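Local coordinates for protein alcohol dehydrogenase, zinc-containing (PDB 3IP1) that catalyses the NAD(+)-dependent oxidation of scyllo-inosose to 3-dehydro-scyllo-inosose, and so probably serves in myo-inositol degradation, at residues Val262-Pro265 and Thr266-Asn269; Glu268-Val271 and Glu272-Asp276; Leu295-Pro298 and Gln299-Glu302; Thr327-Val330 and Phe331-Arg335. All coordinates share one frame; numbering follows the deposited sequence.

Contact 1. Residues Val262-Pro265 and Thr266-Asn269; sequences VIDP and TKEN
Asp264 meets Thr266, Lys267 and Glu268 where the chain leaves strand 261-263 of the Rossmann-type sheet, in a type I beta turn with an Asx turn nested on it. The tight part is polar. Asp264 OD1 takes two bonds, from Thr266 OG1 at 2.8 Å and from Thr266 N at 3.2 Å, both reaching the same face of the carboxylate. A chi1 of 178° turns the aspartate's CG away from its own N and back over the turn it opens, while Pro265, whose ring fixes phi, suits the second turn position. Lys267 N closes the turn on Asp264 O at 3.1 Å. Glu268, its chain extended, reaches back so that OE1 accepts from Asp264 N at 3.1 Å, a straight bond that arrives well above the carboxylate plane; a water links this oxygen to Val262 O. Ile263, buried, packs CG2 against Glu268 CB and leans on helix 270-277. The solvent side is looser. Thr266 and Lys267 are exposed there; OD2 of the buried Asp264 makes a long, weak ion pair with Arg251. The lysine lays CD 3.6 Å from Asp264 OD2, yet its NZ stops 4.6 Å from that oxygen.

Contact 2. Residues Glu268-Val271 and Glu272-Asp276; sequences ENFV and EAVLD
Over one face of the Phe270 ring lies the methyl CG2 of Val274, 3.9 Å from the ring centroid and 17° off its normal, in a CH-pi contact displaced slightly toward the rim. The other flat groups, the amide of Asn269 and the carboxylate of Glu272, are turned 75° apart, and the amide meets the CG methylene of Glu272 rather than its oxygens. The Phe270 ring leaves CA opposite the backbone N (chi1 174°), which sets it alongside Val274 one helical turn on, pointing the same way. Strand 216-220 and Gln299 also border the aromatic side chain, so a large apolar residue suits the inward face of helix 270-277. Were Phe270 an alanine, Val274 CG2 would probably lose its aromatic partner and a gap would be likely to open between helix and sheet. Facing helix 293-306, Val271 CG1 packs on Leu275 CD1 at 3.8 Å, again four residues apart. Asn269 is the N-cap: its OD1 accepts from Glu272 N at 3.1 Å in an almost linear bond, from above the amide plane, while its backbone O receives Ala273 N at 3.0 Å. Glu272 sends its carboxylate to a salt bridge with Arg306. The amide oxygen thus satisfies one N-H of the first turn, and the acid may add a favourable charge near the helix start, though its pairing with Arg306 would temper that.

Contact 3. Residues Leu295-Pro298 and Gln299-Glu302; sequences LVWP and QIEE
Trp297 swings its indole anti to the backbone N (chi1 -154°), and Glu301, one turn later, sets CG anti to the carbonyl carbon (chi1 -75°) on an extended chain; together these torsions bring the carboxylate obliquely across to the indole edge. Both lie on helix 293-306, which links strands 285-288 and 313-316 in a beta-alpha-beta unit of the Rossmann-type domain. Glu301 OE2 sits at the indole edge, in its plane, 2.9 Å from Trp297 NE1, but the N-H is bent away and the bond is weak. Ring and carboxylate stand 63° apart. Glu301 OE1 turns to Thr327 OG1, so the buried acid has a partner on each branch. A leucine in place of Glu301 would probably leave both the indole N-H and the Thr327 hydroxyl without this acceptor. On the sheet side Ile300 CD1 approaches Trp297 CE3 and Val296 CG2, each at 4.3 Å, and the tryptophan also packs on side chains of strands 313-316 and 324-326. Pro298, lacking an N-H, breaks the bonding of the turn before it and kinks the helix at an exposed position. Its carbonyl O still accepts from Glu302 N, at 2.9 Å, and the Glu302 carboxylate forms a salt bridge with Arg306. On the flank facing helix 270-277, Gln299 runs its extended chain back until NE2 reaches Leu295 O in a long, weak bond of 3.5 Å.

Contact 4. Residues Thr327-Val330 and Phe331-Arg335; sequences TGEV and FQVRR
Phe331 presents the edge of its ring to the chain that leads into its own helix: Thr327 O lies in the ring plane, 3.7 Å from Phe331 CD2, and the same carbon touches Val330 CB at 4.2 Å. CG stands anti to the carbonyl carbon (chi1 -65°), tilting the ring back along the turn and toward Glu301 of helix 293-306. Glu329 and Val333, four residues apart, run side by side and point the same way, Glu329 CG meeting Val333 CG2 at 3.9 Å; the glutamate lends its aliphatic stem to this pair. Helix 328-333 is short, set between strands 324-326 and 337-340 of the coenzyme-binding domain, and it faces the second subunit. In its first turn Gly328 O receives Gln332 N at 3.1 Å. Gln332 OE1 lies 3.6 Å from Glu329 CA, while NE2, whose two N-H bonds suffice for two carbonyls, bonds to Ala318 O and Ile316 O of the second subunit. Arg334, the first residue to leave helical backbone angles, still gives its N to Val330 O at 3.0 Å. Bent at chi2 and chi3, its side chain brings NH2 back to Val333 O at 3.2 Å, while NH1 is held by Ala307 O.

All four contacts belong to the coenzyme-binding domain. Contacts 1 and 2 share Glu268 and Asn269 and run from an edge strand of the parallel sheet into the next helix, joined by Ile263. Contact 1 is mostly polar and partly exposed; contact 2 mixes a polar cap with a buried apolar face. Contact 3, beside contact 2 through Gln299 and Glu302, buries Trp297, Ile300 and Glu301, pairing an indole with an acid, and leaves Leu295 and Pro298 exposed. Through Glu301 and Trp297 it reaches contact 4, where Val330, Phe331 and Gln332 are buried and none of the touching residues is exposed. Contact 4 is the one that touches the second subunit, its amide and hydroxyl groups serving that interface.

Contact 1. Residues Val262-Pro265 and Thr266-Asn269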
ATOM      1  N   VAL A 262      -4.430 -16.892  26.258  1.00 32.78           N
ATOM      2  CA  VAL A 262      -3.105 -17.487  26.242  1.00 33.41           C
ATOM      3  C   VAL A 262      -3.211 -19.005  26.112  1.00 33.88           C
ATOM      4  O   VAL A 262      -4.131 -19.610  26.648  1.00 34.11           O
ATOM      5  CB  VAL A 262      -2.254 -17.062  27.468  1.00 33.77           C
ATOM      6  CG1 VAL A 262      -1.930 -15.571  27.393  1.00 33.09           C
ATOM      7  CG2 VAL A 262      -2.949 -17.421  28.794  1.00 33.39           C
ATOM      8  N   ILE A 263      -2.276 -19.590  25.369  1.00 34.02           N
ATOM      9  CA  ILE A 263      -2.232 -21.008  25.088  1.00 34.45           C
ATOM     10  C   ILE A 263      -0.882 -21.587  25.547  1.00 35.05           C
ATOM     11  O   ILE A 263       0.194 -21.102  25.164  1.00 34.57           O
ATOM     12  CB  ILE A 263      -2.404 -21.282  23.561  1.00 34.46           C
ATOM     13  CG1 ILE A 263      -3.767 -20.791  23.053  1.00 34.91           C
ATOM     14  CG2 ILE A 263      -2.223 -22.771  23.238  1.00 34.32           C
ATOM     15  CD1 ILE A 263      -3.894 -20.778  21.508  1.00 33.09           C
ATOM     16  N   ASP A 264      -0.945 -22.626  26.368  1.00 35.72           N
ATOM     17  CA  ASP A 264       0.216 -23.459  26.647  1.00 36.46           C
ATOM     18  C   ASP A 264       0.208 -24.583  25.608  1.00 36.53           C
ATOM     19  O   ASP A 264      -0.528 -25.535  25.763  1.00 37.23           O
ATOM     20  CB  ASP A 264       0.117 -24.005  28.080  1.00 36.89           C
ATOM     21  CG  ASP A 264       1.272 -24.924  28.458  1.00 38.19           C
ATOM     22  OD1 ASP A 264       2.162 -25.219  27.632  1.00 38.29           O
ATOM     23  OD2 ASP A 264       1.276 -25.368  29.619  1.00 41.61           O
ATOM     24  N   PRO A 265       1.024 -24.471  24.539  1.00 36.84           N
ATOM     25  CA  PRO A 265       1.003 -25.449  23.445  1.00 37.32           C
ATOM     26  C   PRO A 265       1.364 -26.878  23.863  1.00 38.57           C
ATOM     27  O   PRO A 265       1.007 -27.833  23.149  1.00 38.48           O
ATOM     28  CB  PRO A 265       2.067 -24.921  22.466  1.00 37.00           C
ATOM     29  CG  PRO A 265       2.993 -24.097  23.303  1.00 36.34           C
ATOM     30  CD  PRO A 265       2.120 -23.492  24.384  1.00 36.61           C
ATOM     31  N   THR A 266       2.063 -27.022  24.995  1.00 39.58           N
ATOM     32  CA  THR A 266       2.499 -28.339  25.467  1.00 40.62           C
ATOM     33  C   THR A 266       1.377 -29.111  26.170  1.00 41.46           C
ATOM     34  O   THR A 266       1.469 -30.331  26.317  1.00 42.23           O
ATOM     35  CB  THR A 266       3.738 -28.257  26.405  1.00 40.80           C
ATOM     36  OG1 THR A 266       3.351 -27.726  27.688  1.00 41.57           O
ATOM     37  CG2 THR A 266       4.864 -27.398  25.780  1.00 39.54           C
ATOM     38  N   LYS A 267       0.322 -28.413  26.589  1.00 41.51           N
ATOM     39  CA  LYS A 267      -0.777 -29.041  27.318  1.00 41.82           C
ATOM     40  C   LYS A 267      -2.131 -28.767  26.678  1.00 41.74           C
ATOM     41  O   LYS A 267      -3.159 -29.257  27.150  1.00 41.46           O
ATOM     42  CB  LYS A 267      -0.801 -28.559  28.764  1.00 42.25           C
ATOM     43  CG  LYS A 267       0.403 -29.003  29.576  1.00 44.45           C
ATOM     44  CD  LYS A 267       0.301 -28.527  31.010  1.00 47.70           C
ATOM     45  CE  LYS A 267       1.350 -29.233  31.850  1.00 49.10           C
ATOM     46  NZ  LYS A 267       1.680 -28.423  33.047  1.00 52.08           N
ATOM     47  N   GLU A 268      -2.126 -27.979  25.607  1.00 41.03           N
ATOM     48  CA  GLU A 268      -3.352 -27.652  24.905  1.00 40.10           C
ATOM     49  C   GLU A 268      -3.144 -27.871  23.421  1.00 39.11           C
ATOM     50  O   GLU A 268      -2.018 -27.877  22.935  1.00 39.52           O
ATOM     51  CB  GLU A 268      -3.742 -26.200  25.155  1.00 40.57           C
ATOM     52  CG  GLU A 268      -4.097 -25.845  26.580  1.00 40.74           C
ATOM     53  CD  GLU A 268      -4.349 -24.362  26.726  1.00 43.94           C
ATOM     54  OE1 GLU A 268      -3.625 -23.687  27.504  1.00 42.57           O
ATOM     55  OE2 GLU A 268      -5.260 -23.860  26.025  1.00 46.43           O
ATOM     56  N   ASN A 269      -4.235 -28.068  22.701  1.00 37.70           N
ATOM     57  CA  ASN A 269      -4.176 -28.165  21.253  1.00 36.70           C
ATOM     58  C   ASN A 269      -4.174 -26.740  20.645  1.00 35.68           C
ATOM     59  O   ASN A 269      -5.200 -26.069  20.628  1.00 34.95           O
ATOM     60  CB  ASN A 269      -5.371 -28.989  20.761  1.00 36.57           C
ATOM     61  CG  ASN A 269      -5.304 -29.303  19.282  1.00 37.85           C
ATOM     62  OD1 ASN A 269      -5.059 -28.429  18.448  1.00 36.74           O
ATOM     63  ND2 ASN A 269      -5.567 -30.556  18.941  1.00 39.76           N
TER
HETATM   64  O   HOH W   1      -3.287 -21.754  28.991  1.00 49.68           O

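Contact 2. Residues Glu268-Val271 and Glu272-Asp276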
ATOM      1  N   GLU A 268      -2.126 -27.979  25.607  1.00 41.03           N
ATOM      2  CA  GLU A 268      -3.352 -27.652  24.905  1.00 40.10           C
ATOM      3  C   GLU A 268      -3.144 -27.871  23.421  1.00 39.11           C
ATOM      4  O   GLU A 268      -2.018 -27.877  22.935  1.00 39.52           O
ATOM      5  CB  GLU A 268      -3.742 -26.200  25.155  1.00 40.57           C
ATOM      6  CG  GLU A 268      -4.097 -25.845  26.580  1.00 40.74           C
ATOM      7  CD  GLU A 268      -4.349 -24.362  26.726  1.00 43.94           C
ATOM      8  OE1 GLU A 268      -3.625 -23.687  27.504  1.00 42.57           O
ATOM      9  OE2 GLU A 268      -5.260 -23.860  26.025  1.00 46.43           O
ATOM     10  N   ASN A 269      -4.235 -28.068  22.701  1.00 37.70           N
ATOM     11  CA  ASN A 269      -4.176 -28.165  21.253  1.00 36.70           C
ATOM     12  C   ASN A 269      -4.174 -26.740  20.645  1.00 35.68           C
ATOM     13  O   ASN A 269      -5.200 -26.069  20.628  1.00 34.95           O
ATOM     14  CB  ASN A 269      -5.371 -28.989  20.761  1.00 36.57           C
ATOM     15  CG  ASN A 269      -5.304 -29.303  19.282  1.00 37.85           C
ATOM     16  OD1 ASN A 269      -5.059 -28.429  18.448  1.00 36.74           O
ATOM     17  ND2 ASN A 269      -5.567 -30.556  18.941  1.00 39.76           N
ATOM     18  N   PHE A 270      -3.016 -26.290  20.168  1.00 34.63           N
ATOM     19  CA  PHE A 270      -2.878 -24.940  19.586  1.00 33.99           C
ATOM     20  C   PHE A 270      -3.913 -24.639  18.489  1.00 32.90           C
ATOM     21  O   PHE A 270      -4.625 -23.650  18.573  1.00 32.43           O
ATOM     22  CB  PHE A 270      -1.457 -24.716  19.055  1.00 33.54           C
ATOM     23  CG  PHE A 270      -1.269 -23.415  18.308  1.00 32.77           C
ATOM     24  CD1 PHE A 270      -0.922 -22.247  18.985  1.00 32.91           C
ATOM     25  CD2 PHE A 270      -1.397 -23.371  16.931  1.00 32.35           C
ATOM     26  CE1 PHE A 270      -0.725 -21.035  18.286  1.00 32.56           C
ATOM     27  CE2 PHE A 270      -1.209 -22.182  16.227  1.00 32.24           C
ATOM     28  CZ  PHE A 270      -0.878 -21.012  16.905  1.00 33.04           C
ATOM     29  N   VAL A 271      -3.984 -25.501  17.482  1.00 32.35           N
ATOM     30  CA  VAL A 271      -4.886 -25.300  16.347  1.00 32.06           C
ATOM     31  C   VAL A 271      -6.353 -25.128  16.755  1.00 31.91           C
ATOM     32  O   VAL A 271      -6.990 -24.141  16.388  1.00 31.75           O
ATOM     33  CB  VAL A 271      -4.737 -26.420  15.297  1.00 32.10           C
ATOM     34  CG1 VAL A 271      -5.869 -26.343  14.251  1.00 32.08           C
ATOM     35  CG2 VAL A 271      -3.365 -26.339  14.614  1.00 32.05           C
ATOM     36  N   GLU A 272      -6.882 -26.066  17.536  1.00 32.05           N
ATOM     37  CA  GLU A 272      -8.300 -26.022  17.935  1.00 32.43           C
ATOM     38  C   GLU A 272      -8.593 -24.831  18.831  1.00 32.19           C
ATOM     39  O   GLU A 272      -9.678 -24.236  18.751  1.00 32.24           O
ATOM     40  CB  GLU A 272      -8.730 -27.307  18.662  1.00 32.97           C
ATOM     41  CG  GLU A 272      -8.442 -28.602  17.912  1.00 35.01           C
ATOM     42  CD  GLU A 272      -9.171 -28.720  16.588  1.00 38.02           C
ATOM     43  OE1 GLU A 272     -10.277 -28.154  16.433  1.00 39.76           O
ATOM     44  OE2 GLU A 272      -8.641 -29.405  15.693  1.00 41.24           O
ATOM     45  N   ALA A 273      -7.630 -24.496  19.692  1.00 31.58           N
ATOM     46  CA  ALA A 273      -7.795 -23.394  20.628  1.00 31.61           C
ATOM     47  C   ALA A 273      -7.860 -22.072  19.872  1.00 31.42           C
ATOM     48  O   ALA A 273      -8.745 -21.256  20.137  1.00 30.83           O
ATOM     49  CB  ALA A 273      -6.657 -23.369  21.671  1.00 31.36           C
ATOM     50  N   VAL A 274      -6.938 -21.880  18.926  1.00 30.98           N
ATOM     51  CA  VAL A 274      -6.963 -20.675  18.083  1.00 31.35           C
ATOM     52  C   VAL A 274      -8.279 -20.584  17.293  1.00 31.40           C
ATOM     53  O   VAL A 274      -8.915 -19.531  17.276  1.00 31.24           O
ATOM     54  CB  VAL A 274      -5.741 -20.600  17.122  1.00 31.57           C
ATOM     55  CG1 VAL A 274      -5.972 -19.546  16.002  1.00 31.33           C
ATOM     56  CG2 VAL A 274      -4.457 -20.288  17.898  1.00 30.35           C
ATOM     57  N   LEU A 275      -8.685 -21.694  16.665  1.00 31.61           N
ATOM     58  CA  LEU A 275      -9.935 -21.725  15.911  1.00 32.62           C
ATOM     59  C   LEU A 275     -11.168 -21.488  16.773  1.00 33.23           C
ATOM     60  O   LEU A 275     -12.129 -20.844  16.329  1.00 33.07           O
ATOM     61  CB  LEU A 275     -10.075 -23.001  15.073  1.00 31.89           C
ATOM     62  CG  LEU A 275      -9.110 -23.047  13.879  1.00 32.78           C
ATOM     63  CD1 LEU A 275      -9.052 -24.438  13.255  1.00 31.55           C
ATOM     64  CD2 LEU A 275      -9.435 -21.979  12.820  1.00 33.10           C
ATOM     65  N   ASP A 276     -11.131 -21.984  18.007  1.00 34.09           N
ATOM     66  CA  ASP A 276     -12.251 -21.819  18.918  1.00 34.99           C
ATOM     67  C   ASP A 276     -12.350 -20.350  19.328  1.00 34.91           C
ATOM     68  O   ASP A 276     -13.389 -19.716  19.158  1.00 35.05           O
ATOM     69  CB  ASP A 276     -12.080 -22.721  20.142  1.00 35.66           C
ATOM     70  CG  ASP A 276     -12.970 -22.311  21.304  1.00 39.11           C
ATOM     71  OD1 ASP A 276     -14.124 -21.900  21.060  1.00 43.55           O
ATOM     72  OD2 ASP A 276     -12.527 -22.406  22.474  1.00 43.86           O
TER

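Contact 3. Residues Leu295-Pro298 and Gln299-Glu302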
ATOM      1  N   LEU A 295       9.047 -26.238  13.912  1.00 41.29           N
ATOM      2  CA  LEU A 295       8.135 -27.011  14.788  1.00 40.02           C
ATOM      3  C   LEU A 295       6.702 -26.465  14.815  1.00 38.88           C
ATOM      4  O   LEU A 295       5.746 -27.225  14.987  1.00 38.89           O
ATOM      5  CB  LEU A 295       8.644 -27.097  16.241  1.00 40.47           C
ATOM      6  CG  LEU A 295      10.046 -27.605  16.639  1.00 42.18           C
ATOM      7  CD1 LEU A 295      10.148 -27.728  18.171  1.00 43.51           C
ATOM      8  CD2 LEU A 295      10.442 -28.932  15.959  1.00 41.95           C
ATOM      9  N   VAL A 296       6.550 -25.148  14.686  1.00 36.99           N
ATOM     10  CA  VAL A 296       5.217 -24.543  14.784  1.00 35.17           C
ATOM     11  C   VAL A 296       4.552 -24.261  13.430  1.00 34.08           C
ATOM     12  O   VAL A 296       3.381 -23.937  13.393  1.00 33.37           O
ATOM     13  CB  VAL A 296       5.196 -23.261  15.655  1.00 35.06           C
ATOM     14  CG1 VAL A 296       5.408 -23.611  17.128  1.00 34.52           C
ATOM     15  CG2 VAL A 296       6.221 -22.240  15.153  1.00 33.67           C
ATOM     16  N   TRP A 297       5.299 -24.398  12.337  1.00 32.94           N
ATOM     17  CA  TRP A 297       4.769 -24.068  11.024  1.00 32.37           C
ATOM     18  C   TRP A 297       3.549 -24.898  10.624  1.00 32.53           C
ATOM     19  O   TRP A 297       2.572 -24.334  10.127  1.00 32.42           O
ATOM     20  CB  TRP A 297       5.840 -24.175   9.935  1.00 31.86           C
ATOM     21  CG  TRP A 297       5.539 -23.304   8.778  1.00 31.38           C
ATOM     22  CD1 TRP A 297       4.953 -23.674   7.607  1.00 30.54           C
ATOM     23  CD2 TRP A 297       5.786 -21.890   8.680  1.00 29.68           C
ATOM     24  NE1 TRP A 297       4.826 -22.583   6.777  1.00 29.55           N
ATOM     25  CE2 TRP A 297       5.323 -21.475   7.416  1.00 29.75           C
ATOM     26  CE3 TRP A 297       6.356 -20.943   9.539  1.00 28.38           C
ATOM     27  CZ2 TRP A 297       5.423 -20.141   6.978  1.00 29.42           C
ATOM     28  CZ3 TRP A 297       6.451 -19.614   9.113  1.00 28.66           C
ATOM     29  CH2 TRP A 297       5.988 -19.230   7.841  1.00 28.72           C
ATOM     30  N   PRO A 298       3.604 -26.240  10.813  1.00 32.36           N
ATOM     31  CA  PRO A 298       2.444 -27.055  10.438  1.00 31.78           C
ATOM     32  C   PRO A 298       1.159 -26.595  11.134  1.00 31.55           C
ATOM     33  O   PRO A 298       0.084 -26.559  10.513  1.00 30.77           O
ATOM     34  CB  PRO A 298       2.845 -28.468  10.899  1.00 31.96           C
ATOM     35  CG  PRO A 298       4.332 -28.457  10.866  1.00 32.16           C
ATOM     36  CD  PRO A 298       4.742 -27.077  11.256  1.00 32.28           C
ATOM     37  N   GLN A 299       1.268 -26.243  12.409  1.00 31.32           N
ATOM     38  CA  GLN A 299       0.115 -25.741  13.141  1.00 32.10           C
ATOM     39  C   GLN A 299      -0.375 -24.378  12.649  1.00 31.07           C
ATOM     40  O   GLN A 299      -1.570 -24.132  12.625  1.00 31.33           O
ATOM     41  CB  GLN A 299       0.428 -25.660  14.617  1.00 32.35           C
ATOM     42  CG  GLN A 299       0.981 -26.955  15.169  1.00 37.31           C
ATOM     43  CD  GLN A 299       1.491 -26.765  16.561  1.00 41.56           C
ATOM     44  OE1 GLN A 299       0.736 -26.396  17.459  1.00 44.16           O
ATOM     45  NE2 GLN A 299       2.784 -26.982  16.751  1.00 43.59           N
ATOM     46  N   ILE A 300       0.545 -23.491  12.283  1.00 30.62           N
ATOM     47  CA  ILE A 300       0.170 -22.188  11.734  1.00 30.28           C
ATOM     48  C   ILE A 300      -0.543 -22.409  10.413  1.00 30.17           C
ATOM     49  O   ILE A 300      -1.601 -21.835  10.159  1.00 30.05           O
ATOM     50  CB  ILE A 300       1.405 -21.274  11.478  1.00 30.09           C
ATOM     51  CG1 ILE A 300       2.067 -20.848  12.788  1.00 30.35           C
ATOM     52  CG2 ILE A 300       0.999 -20.002  10.697  1.00 30.56           C
ATOM     53  CD1 ILE A 300       3.449 -20.175  12.589  1.00 30.12           C
ATOM     54  N   GLU A 301       0.057 -23.240   9.562  1.00 30.09           N
ATOM     55  CA  GLU A 301      -0.539 -23.579   8.277  1.00 30.17           C
ATOM     56  C   GLU A 301      -1.909 -24.244   8.424  1.00 30.17           C
ATOM     57  O   GLU A 301      -2.787 -24.047   7.586  1.00 30.51           O
ATOM     58  CB  GLU A 301       0.408 -24.467   7.473  1.00 30.13           C
ATOM     59  CG  GLU A 301       1.586 -23.710   6.865  1.00 29.22           C
ATOM     60  CD  GLU A 301       2.286 -24.542   5.817  1.00 29.88           C
ATOM     61  OE1 GLU A 301       2.009 -25.750   5.816  1.00 30.50           O
ATOM     62  OE2 GLU A 301       3.104 -24.019   5.011  1.00 28.97           O
ATOM     63  N   GLU A 302      -2.109 -25.005   9.497  1.00 30.12           N
ATOM     64  CA  GLU A 302      -3.385 -25.668   9.667  1.00 30.40           C
ATOM     65  C   GLU A 302      -4.474 -24.665  10.048  1.00 30.01           C
ATOM     66  O   GLU A 302      -5.609 -24.761   9.556  1.00 30.48           O
ATOM     67  CB  GLU A 302      -3.324 -26.829  10.674  1.00 30.63           C
ATOM     68  CG  GLU A 302      -4.564 -27.729  10.538  1.00 33.99           C
ATOM     69  CD  GLU A 302      -4.759 -28.727  11.677  1.00 39.15           C
ATOM     70  OE1 GLU A 302      -3.757 -29.163  12.282  1.00 42.33           O
ATOM     71  OE2 GLU A 302      -5.926 -29.087  11.955  1.00 39.88           O
TER

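Contact 4. Residues Thr327-Val330 and Phe331-Arg335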
ATOM      1  N   THR A 327       4.106 -25.259   2.826  1.00 30.46           N
ATOM      2  CA  THR A 327       3.165 -25.821   1.880  1.00 30.77           C
ATOM      3  C   THR A 327       2.637 -24.637   1.062  1.00 31.03           C
ATOM      4  O   THR A 327       1.777 -23.884   1.545  1.00 30.76           O
ATOM      5  CB  THR A 327       1.983 -26.475   2.611  1.00 31.31           C
ATOM      6  OG1 THR A 327       2.468 -27.284   3.687  1.00 31.00           O
ATOM      7  CG2 THR A 327       1.106 -27.312   1.650  1.00 30.61           C
ATOM      8  N   GLY A 328       3.146 -24.480  -0.156  1.00 30.41           N
ATOM      9  CA  GLY A 328       2.746 -23.376  -1.039  1.00 31.04           C
ATOM     10  C   GLY A 328       1.237 -23.241  -1.170  1.00 31.01           C
ATOM     11  O   GLY A 328       0.689 -22.131  -1.081  1.00 31.10           O
ATOM     12  N   GLU A 329       0.569 -24.379  -1.341  1.00 30.35           N
ATOM     13  CA  GLU A 329      -0.876 -24.430  -1.576  1.00 30.10           C
ATOM     14  C   GLU A 329      -1.682 -23.687  -0.527  1.00 28.90           C
ATOM     15  O   GLU A 329      -2.679 -23.034  -0.844  1.00 28.00           O
ATOM     16  CB  GLU A 329      -1.335 -25.886  -1.636  1.00 30.53           C
ATOM     17  CG  GLU A 329      -2.848 -26.077  -1.735  1.00 35.09           C
ATOM     18  CD  GLU A 329      -3.225 -27.465  -2.201  1.00 39.73           C
ATOM     19  OE1 GLU A 329      -2.746 -27.860  -3.282  1.00 43.04           O
ATOM     20  OE2 GLU A 329      -3.992 -28.156  -1.494  1.00 42.11           O
ATOM     21  N   VAL A 330      -1.271 -23.816   0.731  1.00 28.41           N
ATOM     22  CA  VAL A 330      -1.960 -23.140   1.821  1.00 27.76           C
ATOM     23  C   VAL A 330      -2.029 -21.624   1.579  1.00 27.92           C
ATOM     24  O   VAL A 330      -3.109 -21.030   1.688  1.00 27.45           O
ATOM     25  CB  VAL A 330      -1.294 -23.449   3.169  1.00 28.38           C
ATOM     26  CG1 VAL A 330      -1.807 -22.492   4.264  1.00 26.62           C
ATOM     27  CG2 VAL A 330      -1.515 -24.968   3.547  1.00 26.47           C
ATOM     28  N   PHE A 331      -0.876 -21.032   1.241  1.00 27.25           N
ATOM     29  CA  PHE A 331      -0.745 -19.607   0.937  1.00 27.35           C
ATOM     30  C   PHE A 331      -1.485 -19.171  -0.321  1.00 27.37           C
ATOM     31  O   PHE A 331      -2.118 -18.119  -0.305  1.00 28.11           O
ATOM     32  CB  PHE A 331       0.730 -19.135   1.016  1.00 26.86           C
ATOM     33  CG  PHE A 331       1.267 -19.245   2.404  1.00 27.92           C
ATOM     34  CD1 PHE A 331       1.252 -18.145   3.258  1.00 26.90           C
ATOM     35  CD2 PHE A 331       1.652 -20.493   2.918  1.00 27.64           C
ATOM     36  CE1 PHE A 331       1.656 -18.267   4.599  1.00 27.99           C
ATOM     37  CE2 PHE A 331       2.054 -20.620   4.249  1.00 29.63           C
ATOM     38  CZ  PHE A 331       2.052 -19.506   5.093  1.00 28.56           C
ATOM     39  N   GLN A 332      -1.465 -19.991  -1.371  1.00 26.48           N
ATOM     40  CA  GLN A 332      -2.255 -19.712  -2.563  1.00 25.79           C
ATOM     41  C   GLN A 332      -3.767 -19.714  -2.290  1.00 25.63           C
ATOM     42  O   GLN A 332      -4.487 -18.766  -2.638  1.00 24.08           O
ATOM     43  CB  GLN A 332      -1.940 -20.716  -3.662  1.00 26.10           C
ATOM     44  CG  GLN A 332      -0.558 -20.561  -4.301  1.00 26.97           C
ATOM     45  CD  GLN A 332      -0.156 -21.789  -5.121  1.00 29.93           C
ATOM     46  OE1 GLN A 332      -0.618 -22.906  -4.862  1.00 29.98           O
ATOM     47  NE2 GLN A 332       0.711 -21.589  -6.102  1.00 28.45           N
ATOM     48  N   VAL A 333      -4.237 -20.782  -1.658  1.00 25.31           N
ATOM     49  CA  VAL A 333      -5.658 -20.998  -1.484  1.00 25.31           C
ATOM     50  C   VAL A 333      -6.301 -20.056  -0.433  1.00 24.92           C
ATOM     51  O   VAL A 333      -7.475 -19.704  -0.553  1.00 24.67           O
ATOM     52  CB  VAL A 333      -5.967 -22.505  -1.209  1.00 25.99           C
ATOM     53  CG1 VAL A 333      -7.459 -22.731  -0.948  1.00 26.40           C
ATOM     54  CG2 VAL A 333      -5.523 -23.385  -2.403  1.00 25.54           C
ATOM     55  N   ARG A 334      -5.546 -19.651   0.586  1.00 23.92           N
ATOM     56  CA  ARG A 334      -6.097 -18.755   1.611  1.00 24.15           C
ATOM     57  C   ARG A 334      -5.662 -17.301   1.418  1.00 24.08           C
ATOM     58  O   ARG A 334      -5.881 -16.454   2.295  1.00 24.53           O
ATOM     59  CB  ARG A 334      -5.757 -19.254   3.024  1.00 23.90           C
ATOM     60  CG  ARG A 334      -5.959 -20.754   3.241  1.00 24.68           C
ATOM     61  CD  ARG A 334      -7.382 -21.239   2.886  1.00 26.43           C
ATOM     62  NE  ARG A 334      -8.409 -20.590   3.707  1.00 26.19           N
ATOM     63  CZ  ARG A 334      -9.418 -19.883   3.206  1.00 26.11           C
ATOM     64  NH1 ARG A 334     -10.306 -19.326   4.013  1.00 26.11           N
ATOM     65  NH2 ARG A 334      -9.554 -19.769   1.893  1.00 22.93           N
ATOM     66  N   ARG A 335      -5.028 -17.026   0.281  1.00 23.61           N
ATOM     67  CA  ARG A 335      -4.577 -15.663  -0.050  1.00 24.69           C
ATOM     68  C   ARG A 335      -3.691 -15.084   1.064  1.00 24.06           C
ATOM     69  O   ARG A 335      -3.869 -13.939   1.509  1.00 24.30           O
ATOM     70  CB  ARG A 335      -5.794 -14.750  -0.333  1.00 23.76           C
ATOM     71  CG  ARG A 335      -5.514 -13.676  -1.359  1.00 25.28           C
ATOM     72  CD  ARG A 335      -6.668 -12.671  -1.429  1.00 24.44           C
ATOM     73  NE  ARG A 335      -6.541 -11.832  -2.606  1.00 24.25           N
ATOM     74  CZ  ARG A 335      -5.943 -10.649  -2.627  1.00 24.95           C
ATOM     75  NH1 ARG A 335      -5.861  -9.979  -3.766  1.00 26.62           N
ATOM     76  NH2 ARG A 335      -5.438 -10.137  -1.517  1.00 24.58           N
TER